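PDB 2B1X: naphthalene dioxygenase large subunit from Rhodococcus sp., which is the large subunit of a Rieske-type dioxygenase, binding an iron-sulfur cluster and a mononuclear iron ion in separate domains. Local coordinates for residues A193-V198 / S357-F362; W203-D208 / S378-M383; D208-D213 / G305-G310; R324-L329 / G367-D372. All coordinates share one frame; numbering follows the deposited sequence.

Contact 1. Residues A193-V198 / S357-F362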
loop_
_atom_site.group_PDB
_atom_site.type_symbol
_atom_site.label_atom_id
_atom_site.label_comp_id
_atom_site.label_asym_id
_atom_site.label_seq_id
_atom_site.Cartn_x
_atom_site.Cartn_y
_atom_site.Cartn_z
ATOM N N ALA A 193 -25.615 2.047 -13.320
ATOM C CA ALA A 193 -24.756 1.089 -12.651
ATOM C C ALA A 193 -24.643 1.544 -11.187
ATOM O O ALA A 193 -25.010 2.665 -10.851
ATOM C CB ALA A 193 -23.389 1.072 -13.304
ATOM N N PRO A 194 -24.175 0.677 -10.309
ATOM C CA PRO A 194 -23.920 1.094 -8.930
ATOM C C PRO A 194 -22.679 1.996 -8.843
ATOM O O PRO A 194 -21.731 1.857 -9.639
ATOM C CB PRO A 194 -23.695 -0.225 -8.211
ATOM C CG PRO A 194 -23.157 -1.156 -9.318
ATOM C CD PRO A 194 -23.892 -0.762 -10.526
ATOM N N GLN A 195 -22.724 2.965 -7.938
ATOM C CA GLN A 195 -21.491 3.622 -7.487
ATOM C C GLN A 195 -20.739 2.586 -6.688
ATOM O O GLN A 195 -21.332 1.929 -5.825
ATOM C CB GLN A 195 -21.825 4.779 -6.530
ATOM C CG GLN A 195 -22.640 5.927 -7.111
ATOM C CD GLN A 195 -22.992 6.960 -6.019
ATOM O OE1 GLN A 195 -22.802 6.688 -4.826
ATOM N NE2 GLN A 195 -23.522 8.096 -6.414
ATOM N N ARG A 196 -19.444 2.454 -6.947
ATOM C CA ARG A 196 -18.574 1.552 -6.190
ATOM C C ARG A 196 -17.345 2.277 -5.658
ATOM O O ARG A 196 -16.590 2.897 -6.409
ATOM C CB ARG A 196 -18.160 0.384 -7.069
ATOM C CG ARG A 196 -19.375 -0.461 -7.544
ATOM C CD ARG A 196 -19.024 -1.536 -8.545
ATOM N NE ARG A 196 -17.910 -2.388 -8.090
ATOM C CZ ARG A 196 -17.400 -3.419 -8.777
ATOM N NH1 ARG A 196 -17.866 -3.737 -9.991
ATOM N NH2 ARG A 196 -16.383 -4.114 -8.265
ATOM N N TRP A 197 -17.146 2.238 -4.353
ATOM C CA TRP A 197 -15.973 2.902 -3.777
ATOM C C TRP A 197 -15.590 2.157 -2.505
ATOM O O TRP A 197 -16.413 1.385 -1.977
ATOM C CB TRP A 197 -16.235 4.411 -3.540
ATOM C CG TRP A 197 -17.120 4.745 -2.336
ATOM C CD1 TRP A 197 -16.701 5.193 -1.099
ATOM C CD2 TRP A 197 -18.551 4.680 -2.260
ATOM N NE1 TRP A 197 -17.781 5.405 -0.273
ATOM C CE2 TRP A 197 -18.927 5.080 -0.952
ATOM C CE3 TRP A 197 -19.556 4.295 -3.149
ATOM C CZ2 TRP A 197 -20.271 5.136 -0.526
ATOM C CZ3 TRP A 197 -20.906 4.359 -2.719
ATOM C CH2 TRP A 197 -21.231 4.773 -1.432
ATOM N N VAL A 198 -14.371 2.412 -2.021
ATOM C CA VAL A 198 -13.776 1.709 -0.876
ATOM C C VAL A 198 -13.791 2.547 0.414
ATOM O O VAL A 198 -13.375 3.700 0.408
ATOM C CB VAL A 198 -12.335 1.308 -1.216
ATOM C CG1 VAL A 198 -11.606 0.696 0.009
ATOM C CG2 VAL A 198 -12.345 0.347 -2.404
ATOM N N SER A 357 -32.748 13.477 -5.595
ATOM C CA SER A 357 -32.981 13.340 -4.158
ATOM C C SER A 357 -32.057 12.293 -3.528
ATOM O O SER A 357 -31.467 12.540 -2.466
ATOM C CB SER A 357 -34.438 13.016 -3.889
ATOM O OG SER A 357 -35.167 14.200 -4.066
ATOM N N TYR A 358 -31.942 11.137 -4.179
ATOM C CA TYR A 358 -30.968 10.116 -3.784
ATOM C C TYR A 358 -29.517 10.638 -3.816
ATOM O O TYR A 358 -28.725 10.385 -2.884
ATOM C CB TYR A 358 -31.066 8.925 -4.755
ATOM C CG TYR A 358 -29.807 8.050 -4.798
ATOM C CD1 TYR A 358 -29.509 7.175 -3.738
ATOM C CD2 TYR A 358 -28.925 8.098 -5.881
ATOM C CE1 TYR A 358 -28.373 6.390 -3.746
ATOM C CE2 TYR A 358 -27.736 7.277 -5.893
ATOM C CZ TYR A 358 -27.498 6.430 -4.827
ATOM O OH TYR A 358 -26.377 5.616 -4.839
ATOM N N LEU A 359 -29.164 11.331 -4.909
ATOM C CA LEU A 359 -27.747 11.586 -5.219
ATOM C C LEU A 359 -27.107 12.579 -4.238
ATOM O O LEU A 359 -25.924 12.403 -3.860
ATOM C CB LEU A 359 -27.588 12.064 -6.662
ATOM C CG LEU A 359 -26.186 12.164 -7.255
ATOM C CD1 LEU A 359 -25.522 10.808 -7.395
ATOM C CD2 LEU A 359 -26.222 12.899 -8.563
ATOM N N ARG A 360 -27.878 13.580 -3.800
ATOM C CA ARG A 360 -27.343 14.655 -2.950
ATOM C C ARG A 360 -27.372 14.287 -1.479
ATOM O O ARG A 360 -26.731 14.980 -0.663
ATOM C CB ARG A 360 -28.062 15.995 -3.194
ATOM C CG ARG A 360 -27.542 16.737 -4.434
ATOM C CD ARG A 360 -28.104 16.150 -5.730
ATOM N NE ARG A 360 -27.880 16.946 -6.940
ATOM C CZ ARG A 360 -28.666 17.941 -7.355
ATOM N NH1 ARG A 360 -29.736 18.313 -6.647
ATOM N NH2 ARG A 360 -28.364 18.557 -8.492
ATOM N N THR A 361 -28.058 13.173 -1.153
ATOM C CA THR A 361 -28.193 12.695 0.235
ATOM C C THR A 361 -27.380 11.452 0.525
ATOM O O THR A 361 -26.636 11.420 1.512
ATOM C CB THR A 361 -29.690 12.492 0.660
ATOM O OG1 THR A 361 -30.319 11.521 -0.187
ATOM C CG2 THR A 361 -30.495 13.787 0.445
ATOM N N PHE A 362 -27.507 10.447 -0.349
ATOM C CA PHE A 362 -26.824 9.181 -0.168
ATOM C C PHE A 362 -25.851 8.887 -1.327
ATOM O O PHE A 362 -25.697 9.699 -2.235
ATOM C CB PHE A 362 -27.836 8.039 0.115
ATOM C CG PHE A 362 -28.411 8.119 1.504
ATOM C CD1 PHE A 362 -29.442 9.014 1.796
ATOM C CD2 PHE A 362 -27.866 7.371 2.538
ATOM C CE1 PHE A 362 -29.927 9.139 3.107
ATOM C CE2 PHE A 362 -28.358 7.473 3.872
ATOM C CZ PHE A 362 -29.386 8.380 4.145
HETATM O O HOH W 1 -23.649 10.244 -4.169
#

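Contact 2. Residues W203-D208 / S378-M383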
loop_
_atom_site.group_PDB
_atom_site.type_symbol
_atom_site.label_atom_id
_atom_site.label_comp_id
_atom_site.label_asym_id
_atom_site.label_seq_id
_atom_site.Cartn_x
_atom_site.Cartn_y
_atom_site.Cartn_z
ATOM N N TRP A 203 -17.583 -4.105 7.067
ATOM C CA TRP A 203 -18.924 -4.144 6.461
ATOM C C TRP A 203 -20.121 -4.154 7.435
ATOM O O TRP A 203 -21.208 -3.588 7.145
ATOM C CB TRP A 203 -18.992 -5.365 5.509
ATOM C CG TRP A 203 -19.035 -6.724 6.195
ATOM C CD1 TRP A 203 -17.963 -7.505 6.575
ATOM C CD2 TRP A 203 -20.198 -7.429 6.603
ATOM N NE1 TRP A 203 -18.405 -8.664 7.176
ATOM C CE2 TRP A 203 -19.775 -8.637 7.217
ATOM C CE3 TRP A 203 -21.574 -7.150 6.556
ATOM C CZ2 TRP A 203 -20.682 -9.574 7.733
ATOM C CZ3 TRP A 203 -22.459 -8.083 7.048
ATOM C CH2 TRP A 203 -22.014 -9.276 7.633
ATOM N N LYS A 204 -19.949 -4.804 8.585
ATOM C CA LYS A 204 -21.041 -4.980 9.552
ATOM C C LYS A 204 -21.562 -3.666 10.088
ATOM O O LYS A 204 -22.711 -3.581 10.519
ATOM C CB LYS A 204 -20.624 -5.895 10.735
ATOM C CG LYS A 204 -20.532 -7.398 10.398
ATOM C CD LYS A 204 -20.111 -8.303 11.624
ATOM C CE LYS A 204 -18.727 -7.932 12.156
ATOM N NZ LYS A 204 -17.641 -8.253 11.089
ATOM N N LEU A 205 -20.738 -2.623 10.076
ATOM C CA LEU A 205 -21.154 -1.334 10.601
ATOM C C LEU A 205 -22.209 -0.677 9.712
ATOM O O LEU A 205 -23.079 0.033 10.231
ATOM C CB LEU A 205 -19.943 -0.408 10.801
ATOM C CG LEU A 205 -18.847 -0.870 11.796
ATOM C CD1 LEU A 205 -17.622 0.041 11.755
ATOM C CD2 LEU A 205 -19.461 -0.842 13.203
ATOM N N GLY A 206 -22.104 -0.861 8.382
ATOM C CA GLY A 206 -23.150 -0.449 7.454
ATOM C C GLY A 206 -24.414 -1.278 7.662
ATOM O O GLY A 206 -25.518 -0.753 7.748
ATOM N N ALA A 207 -24.250 -2.588 7.777
ATOM C CA ALA A 207 -25.396 -3.459 7.977
ATOM C C ALA A 207 -26.157 -3.147 9.295
ATOM O O ALA A 207 -27.410 -3.055 9.309
ATOM C CB ALA A 207 -24.927 -4.914 7.913
ATOM N N ASP A 208 -25.401 -2.936 10.376
ATOM C CA ASP A 208 -25.908 -2.564 11.722
ATOM C C ASP A 208 -26.710 -1.252 11.679
ATOM O O ASP A 208 -27.784 -1.112 12.298
ATOM C CB ASP A 208 -24.681 -2.404 12.673
ATOM C CG ASP A 208 -25.035 -1.893 14.072
ATOM O OD1 ASP A 208 -24.882 -0.655 14.364
ATOM O OD2 ASP A 208 -25.456 -2.659 14.972
ATOM N N SER A 378 -13.888 5.517 11.536
ATOM C CA SER A 378 -13.390 5.866 12.864
ATOM C C SER A 378 -13.555 4.719 13.892
ATOM O O SER A 378 -12.594 4.405 14.613
ATOM C CB SER A 378 -14.107 7.133 13.368
ATOM O OG SER A 378 -13.833 7.363 14.740
ATOM N N ILE A 379 -14.774 4.152 13.989
ATOM C CA ILE A 379 -15.038 3.016 14.883
ATOM C C ILE A 379 -14.077 1.881 14.552
ATOM O O ILE A 379 -13.429 1.300 15.452
ATOM C CB ILE A 379 -16.461 2.479 14.651
ATOM C CG1 ILE A 379 -17.517 3.516 15.018
ATOM C CG2 ILE A 379 -16.705 1.176 15.452
ATOM C CD1 ILE A 379 -18.915 3.060 14.607
ATOM N N THR A 380 -13.951 1.588 13.253
ATOM C CA THR A 380 -13.135 0.445 12.810
ATOM C C THR A 380 -11.693 0.591 13.269
ATOM O O THR A 380 -11.110 -0.350 13.739
ATOM C CB THR A 380 -13.210 0.358 11.265
ATOM O OG1 THR A 380 -14.553 -0.017 10.929
ATOM C CG2 THR A 380 -12.357 -0.809 10.736
ATOM N N ARG A 381 -11.122 1.784 13.114
ATOM C CA ARG A 381 -9.742 2.030 13.502
ATOM C C ARG A 381 -9.502 1.779 14.991
ATOM O O ARG A 381 -8.582 1.061 15.365
ATOM C CB ARG A 381 -9.324 3.468 13.176
ATOM C CG ARG A 381 -7.860 3.783 13.575
ATOM C CD ARG A 381 -7.354 5.095 13.062
ATOM N NE ARG A 381 -5.939 5.258 13.395
ATOM C CZ ARG A 381 -5.404 6.421 13.763
ATOM N NH1 ARG A 381 -6.174 7.499 13.823
ATOM N NH2 ARG A 381 -4.109 6.494 14.062
ATOM N N VAL A 382 -10.309 2.412 15.821
ATOM C CA VAL A 382 -10.076 2.335 17.229
ATOM C C VAL A 382 -10.476 0.928 17.781
ATOM O O VAL A 382 -9.914 0.464 18.778
ATOM C CB VAL A 382 -10.633 3.612 17.949
ATOM C CG1 VAL A 382 -12.150 3.540 18.220
ATOM C CG2 VAL A 382 -9.834 3.910 19.209
ATOM N N MET A 383 -11.346 0.215 17.048
ATOM C CA MET A 383 -11.716 -1.149 17.398
ATOM C C MET A 383 -10.727 -2.247 17.028
ATOM O O MET A 383 -10.991 -3.427 17.328
ATOM C CB MET A 383 -13.125 -1.510 16.891
ATOM C CG MET A 383 -14.313 -0.826 17.631
ATOM S SD MET A 383 -14.383 -0.868 19.453
ATOM C CE MET A 383 -13.572 -2.392 19.766
#

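Contact 3. Residues D208-D213 / G305-G310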
loop_
_atom_site.group_PDB
_atom_site.type_symbol
_atom_site.label_atom_id
_atom_site.label_comp_id
_atom_site.label_asym_id
_atom_site.label_seq_id
_atom_site.Cartn_x
_atom_site.Cartn_y
_atom_site.Cartn_z
ATOM N N ASP A 208 -25.401 -2.936 10.376
ATOM C CA ASP A 208 -25.908 -2.564 11.722
ATOM C C ASP A 208 -26.710 -1.252 11.679
ATOM O O ASP A 208 -27.784 -1.112 12.298
ATOM C CB ASP A 208 -24.681 -2.404 12.673
ATOM C CG ASP A 208 -25.035 -1.893 14.072
ATOM O OD1 ASP A 208 -24.882 -0.655 14.364
ATOM O OD2 ASP A 208 -25.456 -2.659 14.972
ATOM N N ASN A 209 -26.184 -0.286 10.936
ATOM C CA ASN A 209 -26.801 1.015 10.808
ATOM C C ASN A 209 -28.166 0.957 10.116
ATOM O O ASN A 209 -29.160 1.517 10.626
ATOM C CB ASN A 209 -25.830 1.975 10.104
ATOM C CG ASN A 209 -26.414 3.363 9.914
ATOM O OD1 ASN A 209 -27.260 3.542 9.078
ATOM N ND2 ASN A 209 -25.969 4.338 10.706
ATOM N N PHE A 210 -28.233 0.272 8.975
ATOM C CA PHE A 210 -29.469 0.217 8.212
ATOM C C PHE A 210 -30.469 -0.776 8.789
ATOM O O PHE A 210 -31.626 -0.587 8.557
ATOM C CB PHE A 210 -29.240 -0.071 6.700
ATOM C CG PHE A 210 -29.003 1.160 5.876
ATOM C CD1 PHE A 210 -27.803 1.863 5.977
ATOM C CD2 PHE A 210 -30.006 1.660 5.036
ATOM C CE1 PHE A 210 -27.563 3.020 5.217
ATOM C CE2 PHE A 210 -29.802 2.856 4.277
ATOM C CZ PHE A 210 -28.573 3.543 4.381
ATOM N N VAL A 211 -30.035 -1.834 9.501
ATOM C CA VAL A 211 -30.999 -2.827 10.036
ATOM C C VAL A 211 -31.986 -2.187 11.070
ATOM O O VAL A 211 -33.171 -2.568 11.169
ATOM C CB VAL A 211 -30.308 -4.186 10.545
ATOM C CG1 VAL A 211 -29.622 -4.032 11.937
ATOM C CG2 VAL A 211 -31.315 -5.392 10.545
ATOM N N GLY A 212 -31.529 -1.167 11.790
ATOM C CA GLY A 212 -32.298 -0.711 12.931
ATOM C C GLY A 212 -32.126 0.727 13.361
ATOM O O GLY A 212 -32.894 1.199 14.180
ATOM N N ASP A 213 -31.179 1.449 12.777
ATOM C CA ASP A 213 -30.718 2.695 13.426
ATOM C C ASP A 213 -31.256 3.991 12.816
ATOM O O ASP A 213 -30.742 4.465 11.792
ATOM C CB ASP A 213 -29.171 2.702 13.434
ATOM C CG ASP A 213 -28.584 3.705 14.438
ATOM O OD1 ASP A 213 -29.098 4.823 14.624
ATOM O OD2 ASP A 213 -27.579 3.442 15.082
ATOM N N GLY A 305 -32.689 1.472 1.520
ATOM C CA GLY A 305 -33.232 2.738 1.987
ATOM C C GLY A 305 -34.298 3.274 1.053
ATOM O O GLY A 305 -34.018 3.467 -0.129
ATOM N N ASN A 306 -35.518 3.479 1.547
ATOM C CA ASN A 306 -36.580 4.036 0.732
ATOM C C ASN A 306 -37.019 5.267 1.487
ATOM O O ASN A 306 -37.758 5.180 2.487
ATOM C CB ASN A 306 -37.734 3.033 0.557
ATOM C CG ASN A 306 -38.704 3.385 -0.605
ATOM O OD1 ASN A 306 -39.601 2.615 -0.894
ATOM N ND2 ASN A 306 -38.530 4.538 -1.247
ATOM N N PHE A 307 -36.514 6.412 1.043
ATOM C CA PHE A 307 -36.581 7.645 1.828
ATOM C C PHE A 307 -37.218 8.777 1.037
ATOM O O PHE A 307 -37.100 8.846 -0.188
ATOM C CB PHE A 307 -35.190 8.121 2.255
ATOM C CG PHE A 307 -34.391 7.137 3.074
ATOM C CD1 PHE A 307 -33.009 7.139 2.978
ATOM C CD2 PHE A 307 -34.992 6.230 3.952
ATOM C CE1 PHE A 307 -32.210 6.238 3.753
ATOM C CE2 PHE A 307 -34.204 5.325 4.705
ATOM C CZ PHE A 307 -32.814 5.344 4.604
ATOM N N LEU A 308 -37.832 9.701 1.756
ATOM C CA LEU A 308 -38.477 10.885 1.148
ATOM C C LEU A 308 -37.593 12.065 1.530
ATOM O O LEU A 308 -37.462 12.361 2.710
ATOM C CB LEU A 308 -39.856 11.053 1.773
ATOM C CG LEU A 308 -41.142 11.531 1.099
ATOM C CD1 LEU A 308 -41.949 12.328 2.117
ATOM C CD2 LEU A 308 -40.938 12.310 -0.198
ATOM N N MET A 309 -36.948 12.711 0.558
ATOM C CA MET A 309 -35.903 13.717 0.862
ATOM C C MET A 309 -35.737 14.739 -0.249
ATOM O O MET A 309 -35.945 14.424 -1.439
ATOM C CB MET A 309 -34.537 13.042 1.125
ATOM C CG MET A 309 -33.751 13.625 2.334
ATOM S SD MET A 309 -33.301 12.358 3.541
ATOM C CE MET A 309 -33.050 11.034 2.517
ATOM N N GLY A 310 -35.413 15.976 0.146
ATOM C CA GLY A 310 -35.064 17.045 -0.786
ATOM C C GLY A 310 -33.758 16.798 -1.536
ATOM O O GLY A 310 -32.842 16.130 -1.017
#

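Contact 4. Residues R324-L329 / G367-D372. With FE (Fe (III) ion), chain G.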
loop_
_atom_site.group_PDB
_atom_site.type_symbol
_atom_site.label_atom_id
_atom_site.label_comp_id
_atom_site.label_asym_id
_atom_site.label_seq_id
_atom_site.Cartn_x
_atom_site.Cartn_y
_atom_site.Cartn_z
ATOM N N ARG A 324 -28.028 -1.322 -1.374
ATOM C CA ARG A 324 -26.576 -1.243 -1.356
ATOM C C ARG A 324 -25.985 -2.523 -0.753
ATOM O O ARG A 324 -26.582 -3.113 0.148
ATOM C CB ARG A 324 -26.115 0.004 -0.565
ATOM C CG ARG A 324 -26.839 0.185 0.787
ATOM C CD ARG A 324 -28.055 1.148 0.733
ATOM N NE ARG A 324 -27.687 2.327 -0.043
ATOM C CZ ARG A 324 -26.884 3.290 0.401
ATOM N NH1 ARG A 324 -26.436 3.259 1.670
ATOM N NH2 ARG A 324 -26.557 4.287 -0.414
ATOM N N LEU A 325 -24.830 -2.934 -1.280
ATOM C CA LEU A 325 -23.981 -3.958 -0.712
ATOM C C LEU A 325 -22.862 -3.379 0.131
ATOM O O LEU A 325 -22.159 -2.419 -0.263
ATOM C CB LEU A 325 -23.364 -4.811 -1.816
ATOM C CG LEU A 325 -24.354 -5.785 -2.498
ATOM C CD1 LEU A 325 -23.798 -6.266 -3.828
ATOM C CD2 LEU A 325 -24.684 -6.975 -1.541
ATOM N N TRP A 326 -22.673 -3.967 1.301
ATOM C CA TRP A 326 -21.497 -3.651 2.081
ATOM C C TRP A 326 -20.573 -4.815 1.779
ATOM O O TRP A 326 -20.607 -5.837 2.457
ATOM C CB TRP A 326 -21.823 -3.529 3.581
ATOM C CG TRP A 326 -23.032 -2.741 3.856
ATOM C CD1 TRP A 326 -24.262 -3.207 4.321
ATOM C CD2 TRP A 326 -23.183 -1.328 3.668
ATOM N NE1 TRP A 326 -25.133 -2.152 4.439
ATOM C CE2 TRP A 326 -24.493 -0.989 4.069
ATOM C CE3 TRP A 326 -22.319 -0.297 3.224
ATOM C CZ2 TRP A 326 -24.986 0.319 4.013
ATOM C CZ3 TRP A 326 -22.819 1.026 3.188
ATOM C CH2 TRP A 326 -24.160 1.307 3.581
ATOM N N HIS A 327 -19.781 -4.672 0.721
ATOM C CA HIS A 327 -18.965 -5.803 0.277
ATOM C C HIS A 327 -17.687 -6.007 1.122
ATOM O O HIS A 327 -16.859 -5.119 1.200
ATOM C CB HIS A 327 -18.622 -5.706 -1.218
ATOM C CG HIS A 327 -17.941 -6.922 -1.716
ATOM N ND1 HIS A 327 -16.629 -6.910 -2.151
ATOM C CD2 HIS A 327 -18.351 -8.211 -1.760
ATOM C CE1 HIS A 327 -16.276 -8.138 -2.486
ATOM N NE2 HIS A 327 -17.292 -8.947 -2.232
ATOM N N PRO A 328 -17.508 -7.177 1.736
ATOM C CA PRO A 328 -16.333 -7.402 2.596
ATOM C C PRO A 328 -14.974 -7.565 1.866
ATOM O O PRO A 328 -14.762 -8.506 1.048
ATOM C CB PRO A 328 -16.680 -8.710 3.333
ATOM C CG PRO A 328 -17.515 -9.465 2.357
ATOM C CD PRO A 328 -18.388 -8.371 1.674
ATOM N N LEU A 329 -14.034 -6.697 2.216
ATOM C CA LEU A 329 -12.714 -6.709 1.566
ATOM C C LEU A 329 -11.653 -7.190 2.574
ATOM O O LEU A 329 -10.654 -7.796 2.196
ATOM C CB LEU A 329 -12.376 -5.314 1.041
ATOM C CG LEU A 329 -13.039 -4.859 -0.255
ATOM C CD1 LEU A 329 -12.489 -3.482 -0.661
ATOM C CD2 LEU A 329 -12.793 -5.899 -1.375
ATOM N N GLY A 367 -24.664 14.161 1.156
ATOM C CA GLY A 367 -24.476 14.904 2.399
ATOM C C GLY A 367 -24.788 14.128 3.666
ATOM O O GLY A 367 -24.251 14.472 4.756
ATOM N N PHE A 368 -25.627 13.085 3.567
ATOM C CA PHE A 368 -25.822 12.170 4.693
ATOM C C PHE A 368 -24.684 11.122 4.703
ATOM O O PHE A 368 -23.942 11.016 5.672
ATOM C CB PHE A 368 -27.160 11.397 4.597
ATOM C CG PHE A 368 -28.371 12.213 4.937
ATOM C CD1 PHE A 368 -28.836 13.194 4.065
ATOM C CD2 PHE A 368 -29.076 11.980 6.120
ATOM C CE1 PHE A 368 -29.964 13.968 4.396
ATOM C CE2 PHE A 368 -30.191 12.726 6.446
ATOM C CZ PHE A 368 -30.634 13.723 5.578
ATOM N N GLU A 369 -24.572 10.362 3.610
ATOM C CA GLU A 369 -23.733 9.166 3.606
ATOM C C GLU A 369 -22.245 9.482 3.823
ATOM O O GLU A 369 -21.535 8.676 4.405
ATOM C CB GLU A 369 -23.939 8.310 2.349
ATOM C CG GLU A 369 -23.306 6.928 2.442
ATOM C CD GLU A 369 -24.258 5.822 1.976
ATOM O OE1 GLU A 369 -24.613 5.815 0.763
ATOM O OE2 GLU A 369 -24.637 4.950 2.826
ATOM N N GLN A 370 -21.778 10.648 3.388
ATOM C CA GLN A 370 -20.371 10.951 3.608
ATOM C C GLN A 370 -20.012 10.974 5.096
ATOM O O GLN A 370 -18.912 10.560 5.456
ATOM C CB GLN A 370 -19.937 12.223 2.861
ATOM C CG GLN A 370 -20.530 13.519 3.376
ATOM C CD GLN A 370 -20.118 14.680 2.492
ATOM O OE1 GLN A 370 -19.294 15.511 2.907
ATOM N NE2 GLN A 370 -20.673 14.737 1.269
ATOM N N ASP A 371 -20.928 11.426 5.959
ATOM C CA ASP A 371 -20.680 11.377 7.408
ATOM C C ASP A 371 -20.836 9.997 8.010
ATOM O O ASP A 371 -20.121 9.644 8.968
ATOM C CB ASP A 371 -21.604 12.326 8.184
ATOM C CG ASP A 371 -21.308 13.788 7.935
ATOM O OD1 ASP A 371 -20.261 14.174 7.321
ATOM O OD2 ASP A 371 -22.099 14.640 8.332
ATOM N N ASP A 372 -21.815 9.230 7.503
ATOM C CA ASP A 372 -21.926 7.817 7.861
ATOM C C ASP A 372 -20.597 7.115 7.637
ATOM O O ASP A 372 -20.111 6.396 8.525
ATOM C CB ASP A 372 -23.055 7.101 7.074
ATOM C CG ASP A 372 -24.431 7.535 7.508
ATOM O OD1 ASP A 372 -24.713 7.509 8.734
ATOM O OD2 ASP A 372 -25.315 7.945 6.708
HETATM FE FE FE G . -27.006 7.837 8.295
HETATM O O HOH W 2 -29.104 7.837 7.585
HETATM O O HOH W 3 -27.125 5.699 7.514
#

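Contact 1. Residues A193-V198 / S357-F362
The carboxamide of Gln-195 and the phenol ring of Tyr-358 approach from opposite directions with their planes 43° apart, and NE2 comes to the ring at a slant. Gln-195 OE1 stays 3.7 Å from Tyr-358 OH, without a hydrogen bond between them. OE1 accepts the backbone N-H of Ile-364, while OH is hydrogen-bonded to Ser-338. On the NE2 side lies a methyl group, Leu-359 CD1, 3.5 Å from Gln-195 NE2. The amide reaches this far because its chain runs straight beyond CG (chi2 176°). Direct polar bonding between 193-198 and 357-362 is absent; a water bridges them, accepting from Gln-195 NE2 at 3.1 Å and lying 2.9 Å from Phe-362 O. NE2 also bonds to Thr-65 O of a small subunit, giving the buried amide a grip on two chains. Within 357-362, Thr-361 OG1 donates to Ser-357 O over 2.7 Å. The contact joins helix 348-361 to strand 188-199, outermost in the sheet within this chain, where Arg-196 and Val-198 bond through their backbones to a small subunit. Neighbouring strand 333-343 supplies Ser-338 and Phe-340, whose ring meets that of Tyr-358, and Phe-320 of strand 318-330 touches Thr-361 and Phe-362.

Contact 2. Residues W203-D208 / S378-M383
Leu-205 holds its CG beside the backbone N (chi1 -61°) and CD1 extended (chi2 172°), which sends both methyl groups across to Ile-379 and Thr-380. CD1 makes the closest approach, 3.2 Å from Thr-380 OG1, and is 4.0 Å from Ile-379 CB. The other branch, Leu-205 CD2, crosses the isoleucine, 4.1 Å from Ile-379 CG2. Thr-380 keeps its hydroxyl beside its own backbone N, where it donates to Trp-376 O one turn earlier and accepts from Asn-202 N; the methyl of Leu-205 therefore presses on an oxygen already engaged in bonds. Contact between the two segments is plain van der Waals packing, without a hydrogen bond. Ile-379 also packs on Tyr-110 of the second large subunit, close to that subunit's cluster site. Between 203-208 and 378-383, on helices 204-212 and 369-382, Leu-205 alone reaches across. Elsewhere on the first helix, Lys-204 and Ala-207 pack on helix 422-436, and Ala-207 also rests on Trp-326 of strand 318-330.

Contact 3. Residues D208-D213 / G305-G310
Phe-210 and Phe-307 meet where helix 204-212 lies over the large antiparallel sheet of the catalytic domain, a helix-on-sheet packing in keeping with the Bet v 1-like clan. The apolar part is made by one ring corner: Phe-210 CE2 is 3.9 Å from Phe-307 CZ, and the two side chains cross at a slant. The same corner meets backbone, since Gly-305 CA sits at the edge of the Phe-210 ring, near its plane, 4.1 Å from CE2. Gly-305 CA also lies over one face of the Phe-307 ring, offset toward its rim, so one CA touches both rings beside the point where they meet. No polar bond crosses between 208-213 and 305-310. Polar links of Asp-213 lead toward the metal centres: OD1 accepts from the N-H of His-216, an iron ligand, and OD2 is bonded to His-111 of the second large subunit, which belongs to that subunit's cluster pocket. The turn carrying this aspartate is secured by Asp-213 N donating to Asn-209 O at 3.0 Å.

Contact 4. Residues R324-L329 / G367-D372
Arg-324 grips Glu-369 end-on with two nitrogens, a compact bidentate salt bridge in the buried interior. NH1 donates to Glu-369 OE2 at 2.7 Å with an N-H...O angle of 167°, and NH2 to Glu-369 OE1 at 2.7 Å with one of 159°. Each oxygen uses its syn lone pair, and the guanidinium and carboxylate planes are only 5° apart, so the two flat groups lie nearly in one plane. The arginine chain folds twice, about CB-CG and CG-CD, which turns its guanidinium end to Glu-369, and its NE is held by Thr-322. Trp-326 closes the side: its CH2 points edge-on at Glu-369 OE2, 3.8 Å away, with ring and carboxylate nearly perpendicular. OE1 has a further donor in Gly-363 N, which helps fix the carboxylate's rotation. One turn on along the helix, Asp-372 belongs to a facial triad of two histidines and one carboxylate, and here the packing gives way to a watered metal site. Asp-372 binds the iron through both oxygens, OD1 at 2.4 Å and OD2 at 2.3 Å; His-216, His-221 and two waters, at 2.2 and 2.3 Å from the iron, complete six ligand atoms. Arg-324 NH1 remains 7.0 Å from Asp-372 OD2, too far to bond. At the subunit interface Asp-371 is salt-bridged, and Gln-370 hydrogen-bonded, to Arg-80 of a small subunit.

All four contacts lie in the catalytic domain, and their distances from the iron ion differ. Contact 4 contributes the ligand Asp-372; the side chain of Phe-210 in contact 3 is about 6 Å from the metal, that of Leu-205 in contact 2 about 11 Å, and that of Tyr-358 in contact 1 about 12 Å. Contacts 1 and 4 are neighbours, with centres 9 Å apart. Phe-362 CZ of contact 1 packs 3.6 Å from Phe-307 CE1 of contact 3, while Phe-210 CZ lies 3.5 Å from Arg-324 NH1 of contact 4. Contacts 2 and 3 share Asp-208, salt-bridged to Arg-91 in the cluster pocket of the second large subunit.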